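Local atomic coordinates of leucine aminopeptidase 1 (Caenorhabditis elegans, PDB entry 2HC9), a protein that removes amino acids, preferably leucine, from the N-terminus of peptides as a two-zinc aminopeptidase of the M17 family, and probably serves in digestion. Residues 438-441 with 442-446; 344-347 with 348-352. The protein carries 1 engineered substitution. All blocks are in the same frame, centred on the assembly; numbering follows the deposited sequence.

Contact 1 of 2, residues 438-441 with 442-446; sequences GLLI and GAHIG. Engineered in segment 438-441: Leu440 (natural residue Phe).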
loop_
_atom_site.group_PDB
_atom_site.type_symbol
_atom_site.label_atom_id
_atom_site.label_comp_id
_atom_site.label_asym_id
_atom_site.label_seq_id
_atom_site.Cartn_x
_atom_site.Cartn_y
_atom_site.Cartn_z
ATOM N N GLY A 438 25.939 1.161 -9.709
ATOM C CA GLY A 438 27.321 0.895 -10.119
ATOM C C GLY A 438 28.234 2.099 -9.969
ATOM O O GLY A 438 29.409 1.961 -9.628
ATOM N N LEU A 439 27.689 3.300 -10.202
ATOM C CA LEU A 439 28.488 4.534 -10.102
ATOM C C LEU A 439 28.907 4.825 -8.674
ATOM O O LEU A 439 29.946 5.440 -8.457
ATOM C CB LEU A 439 27.706 5.738 -10.665
ATOM C CG LEU A 439 27.523 5.731 -12.193
ATOM C CD1 LEU A 439 26.588 6.913 -12.580
ATOM C CD2 LEU A 439 28.875 5.828 -12.890
ATOM N N LEU A 440 28.116 4.386 -7.690
ATOM C CA LEU A 440 28.557 4.535 -6.300
ATOM C C LEU A 440 29.875 3.759 -6.122
ATOM O O LEU A 440 30.817 4.272 -5.529
ATOM C CB LEU A 440 27.499 4.007 -5.306
ATOM C CG LEU A 440 27.828 4.066 -3.807
ATOM C CD1 LEU A 440 28.851 3.007 -3.279
ATOM C CD2 LEU A 440 28.143 5.530 -3.323
ATOM N N ILE A 441 29.929 2.534 -6.648
ATOM C CA ILE A 441 31.166 1.735 -6.592
ATOM C C ILE A 441 32.311 2.477 -7.295
ATOM O O ILE A 441 33.396 2.700 -6.710
ATOM C CB ILE A 441 30.963 0.347 -7.268
ATOM C CG1 ILE A 441 29.875 -0.466 -6.541
ATOM C CG2 ILE A 441 32.284 -0.433 -7.284
ATOM C CD1 ILE A 441 29.342 -1.651 -7.364
ATOM N N GLY A 442 32.075 2.870 -8.540
ATOM C CA GLY A 442 33.137 3.498 -9.342
ATOM C C GLY A 442 33.611 4.846 -8.834
ATOM O O GLY A 442 34.734 5.256 -9.114
ATOM N N ALA A 443 32.768 5.539 -8.074
ATOM C CA ALA A 443 33.137 6.846 -7.521
ATOM C C ALA A 443 34.369 6.776 -6.604
ATOM O O ALA A 443 34.980 7.792 -6.298
ATOM C CB ALA A 443 31.929 7.467 -6.761
ATOM N N HIS A 444 34.722 5.574 -6.157
ATOM C CA HIS A 444 35.848 5.393 -5.245
ATOM C C HIS A 444 37.137 5.003 -5.966
ATOM O O HIS A 444 38.208 4.927 -5.341
ATOM C CB HIS A 444 35.456 4.383 -4.154
ATOM C CG HIS A 444 34.356 4.915 -3.283
ATOM N ND1 HIS A 444 34.608 5.732 -2.202
ATOM C CD2 HIS A 444 33.014 4.924 -3.458
ATOM C CE1 HIS A 444 33.461 6.158 -1.699
ATOM N NE2 HIS A 444 32.476 5.687 -2.446
ATOM N N ILE A 445 37.027 4.813 -7.283
ATOM C CA ILE A 445 38.200 4.665 -8.165
ATOM C C ILE A 445 38.150 5.573 -9.414
ATOM O O ILE A 445 38.566 5.170 -10.498
ATOM C CB ILE A 445 38.411 3.168 -8.568
ATOM C CG1 ILE A 445 37.137 2.567 -9.203
ATOM C CG2 ILE A 445 38.872 2.325 -7.346
ATOM C CD1 ILE A 445 37.474 1.428 -10.213
ATOM N N GLY A 446 37.633 6.798 -9.261
ATOM C CA GLY A 446 37.610 7.763 -10.362
ATOM C C GLY A 446 36.883 7.237 -11.577
ATOM O O GLY A 446 37.244 7.552 -12.717
#
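Gly442 N donates to Gly438 O over 3.0 Å, and Ala443 N follows with a bond of 2.8 Å to Leu439 O, bent to 138° at the hydrogen. These are i to i+4 bonds at the C-terminal end of helix 433-442. With His444 the spacing tightens to i+3: His444 N reaches Ile441 O at 3.2 Å, with the donor 44° out of the carbonyl plane. A type I turn from Gly442 to Ile445, tied by Ile445 N to Gly442 O, then leads the chain off the helix.

The imidazole of His444 turns its edge to the carbonyls of this last turn, Leu440 O and Ile441 O. Its CG lies beside the backbone N (chi1 -65°), which brings CD2 to 3.1 Å from Leu440 O, in the plane of the ring. Elsewhere on the ring ND1 is hydrogen-bonded to Ser324 OG. A leucine in its place would probably leave that serine hydroxyl without this mate and take the polarised ring C-H from Leu440 O. Ala443 CB packs 3.3 Å from Leu439 O, while the side chain of the engineered Leu440 packs on Met421 and on Arg338, predicted to be an active-site residue. NE2 of the same imidazole is buried with no partner in the model, so the ring appears to be oriented chiefly by its ND1 bond and the carbonyls at its edge.

Contact 2 of 2, residues 344-347 with 348-352; sequences GVFY and AKETL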
loop_
_atom_site.group_PDB
_atom_site.type_symbol
_atom_site.label_atom_id
_atom_site.label_comp_id
_atom_site.label_asym_id
_atom_site.label_seq_id
_atom_site.Cartn_x
_atom_site.Cartn_y
_atom_site.Cartn_z
ATOM N N GLY A 344 36.192 -3.134 -2.086
ATOM C CA GLY A 344 36.879 -4.234 -2.805
ATOM C C GLY A 344 37.573 -3.736 -4.064
ATOM O O GLY A 344 38.719 -4.123 -4.357
ATOM N N VAL A 345 36.902 -2.850 -4.795
ATOM C CA VAL A 345 37.447 -2.319 -6.029
ATOM C C VAL A 345 38.611 -1.331 -5.743
ATOM O O VAL A 345 39.638 -1.327 -6.431
ATOM C CB VAL A 345 36.300 -1.701 -6.879
ATOM C CG1 VAL A 345 36.833 -0.882 -7.978
ATOM C CG2 VAL A 345 35.396 -2.797 -7.463
ATOM N N PHE A 346 38.459 -0.515 -4.711
ATOM C CA PHE A 346 39.566 0.344 -4.299
ATOM C C PHE A 346 40.802 -0.466 -3.872
ATOM O O PHE A 346 41.937 -0.191 -4.280
ATOM C CB PHE A 346 39.164 1.300 -3.172
ATOM C CG PHE A 346 40.253 2.273 -2.825
ATOM C CD1 PHE A 346 40.446 3.418 -3.609
ATOM C CD2 PHE A 346 41.109 2.034 -1.746
ATOM C CE1 PHE A 346 41.482 4.329 -3.289
ATOM C CE2 PHE A 346 42.157 2.909 -1.442
ATOM C CZ PHE A 346 42.331 4.075 -2.211
ATOM N N TYR A 347 40.576 -1.482 -3.069
ATOM C CA TYR A 347 41.664 -2.392 -2.707
ATOM C C TYR A 347 42.350 -2.993 -3.932
ATOM O O TYR A 347 43.597 -3.034 -3.994
ATOM C CB TYR A 347 41.143 -3.507 -1.797
ATOM C CG TYR A 347 42.233 -4.407 -1.241
ATOM C CD1 TYR A 347 42.825 -4.125 -0.016
ATOM C CD2 TYR A 347 42.671 -5.534 -1.954
ATOM C CE1 TYR A 347 43.811 -4.973 0.525
ATOM C CE2 TYR A 347 43.658 -6.374 -1.425
ATOM C CZ TYR A 347 44.206 -6.093 -0.200
ATOM O OH TYR A 347 45.171 -6.942 0.306
ATOM N N ALA A 348 41.560 -3.478 -4.892
ATOM C CA ALA A 348 42.117 -4.082 -6.099
ATOM C C ALA A 348 42.988 -3.086 -6.843
ATOM O O ALA A 348 44.062 -3.451 -7.320
ATOM C CB ALA A 348 41.005 -4.603 -7.027
ATOM N N LYS A 349 42.536 -1.835 -6.933
ATOM C CA LYS A 349 43.327 -0.800 -7.623
ATOM C C LYS A 349 44.579 -0.449 -6.838
ATOM O O LYS A 349 45.671 -0.516 -7.369
ATOM C CB LYS A 349 42.514 0.488 -7.858
ATOM C CG LYS A 349 43.344 1.561 -8.584
ATOM C CD LYS A 349 42.563 2.854 -8.777
ATOM C CE LYS A 349 43.444 3.868 -9.547
ATOM N NZ LYS A 349 42.755 5.146 -9.721
ATOM N N GLU A 350 44.386 -0.066 -5.572
ATOM C CA GLU A 350 45.414 0.581 -4.749
ATOM C C GLU A 350 46.451 -0.420 -4.236
ATOM O O GLU A 350 47.659 -0.180 -4.334
ATOM C CB GLU A 350 44.754 1.338 -3.576
ATOM C CG GLU A 350 45.681 1.837 -2.457
ATOM C CD GLU A 350 46.560 3.016 -2.864
ATOM O OE1 GLU A 350 47.606 3.232 -2.207
ATOM O OE2 GLU A 350 46.219 3.727 -3.833
ATOM N N THR A 351 45.975 -1.530 -3.682
ATOM C CA THR A 351 46.833 -2.500 -3.015
ATOM C C THR A 351 47.309 -3.564 -3.984
ATOM O O THR A 351 48.507 -3.859 -4.048
ATOM C CB THR A 351 46.163 -3.109 -1.781
ATOM O OG1 THR A 351 45.912 -2.061 -0.851
ATOM C CG2 THR A 351 47.119 -4.146 -1.109
ATOM N N LEU A 352 46.394 -4.124 -4.771
ATOM C CA LEU A 352 46.788 -5.168 -5.721
ATOM C C LEU A 352 47.392 -4.660 -7.021
ATOM O O LEU A 352 47.951 -5.454 -7.773
ATOM C CB LEU A 352 45.618 -6.116 -6.028
ATOM C CG LEU A 352 45.041 -6.774 -4.774
ATOM C CD1 LEU A 352 43.867 -7.689 -5.166
ATOM C CD2 LEU A 352 46.155 -7.557 -3.999
#
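Ala348 N, Lys349 N and Glu350 N bond back to Gly344 O, Val345 O and Phe346 O in the i to i+4 pattern of helix 337-350, and Tyr347 O accepts a fourth such bond from Thr351 N (2.8 Å) together with an i+5 bond from Leu352 N (3.1 Å). This pi-type i+5 bond lies at the C-terminal end of the helix, within the catalytic domain of this M17 peptidase.

Two aromatic residues carry the side-chain contacts, each with a neighbour four residues on. Phe346 holds its ring with CG anti to the backbone nitrogen (chi1 -175°), alongside Glu350. Glu350 CB sits over one face in a CH-pi contact, 4.0 Å from the centroid and shifted toward the rim, with its closest ring atom CE2. The two side chains run side by side, and in the conformer given the glutamate bends at chi2 (72°), its carboxylate nearly parallel to the ring (planes 8° apart) but displaced from it.

Tyr347 meets two side chains, Thr351 and Leu352. Thr351 CB stands nearly above the middle of its ring, 3.8 Å from the centroid, in a second CH-pi contact. The methyl CG2 of Thr351 comes to 3.6 Å from Tyr347 CZ, while its OG1 lies nearer the CD1-CE1 side. Leu352 comes to the ring obliquely, and an edge-to-face contact with Phe233 and packing on Val235 join the tyrosine to the sheet. Val345 and Lys349 both rest on Ile357, so that the helix also packs on strand 356-361 of the same sheet. Within the turn itself, the branch carbon CG of Leu352 approaches Tyr347 CE2 to 3.6 Å.

Overall arrangement
Both contacts lie at C-terminal helix ends in the catalytic domain, and they meet each other. Contact 1 is wholly buried, whereas contact 2 is partly so, with Glu350 and Thr351 on the surface. Residues from contact 1 pack on helix 337-350, whose C-terminal part holds contact 2: Ile445 CG2 lies 3.7 Å from Phe346 CA, and His444 O is 3.2 Å from Phe346 CD1. Both share helical backbone bonds and differ in their side chains. Contact 1, closer to the predicted active-site Arg338, sets a buried histidine edge against carbonyls; contact 2 has aromatic faces covered by aliphatic carbons of surface residues, and its helix rests on the central sheet.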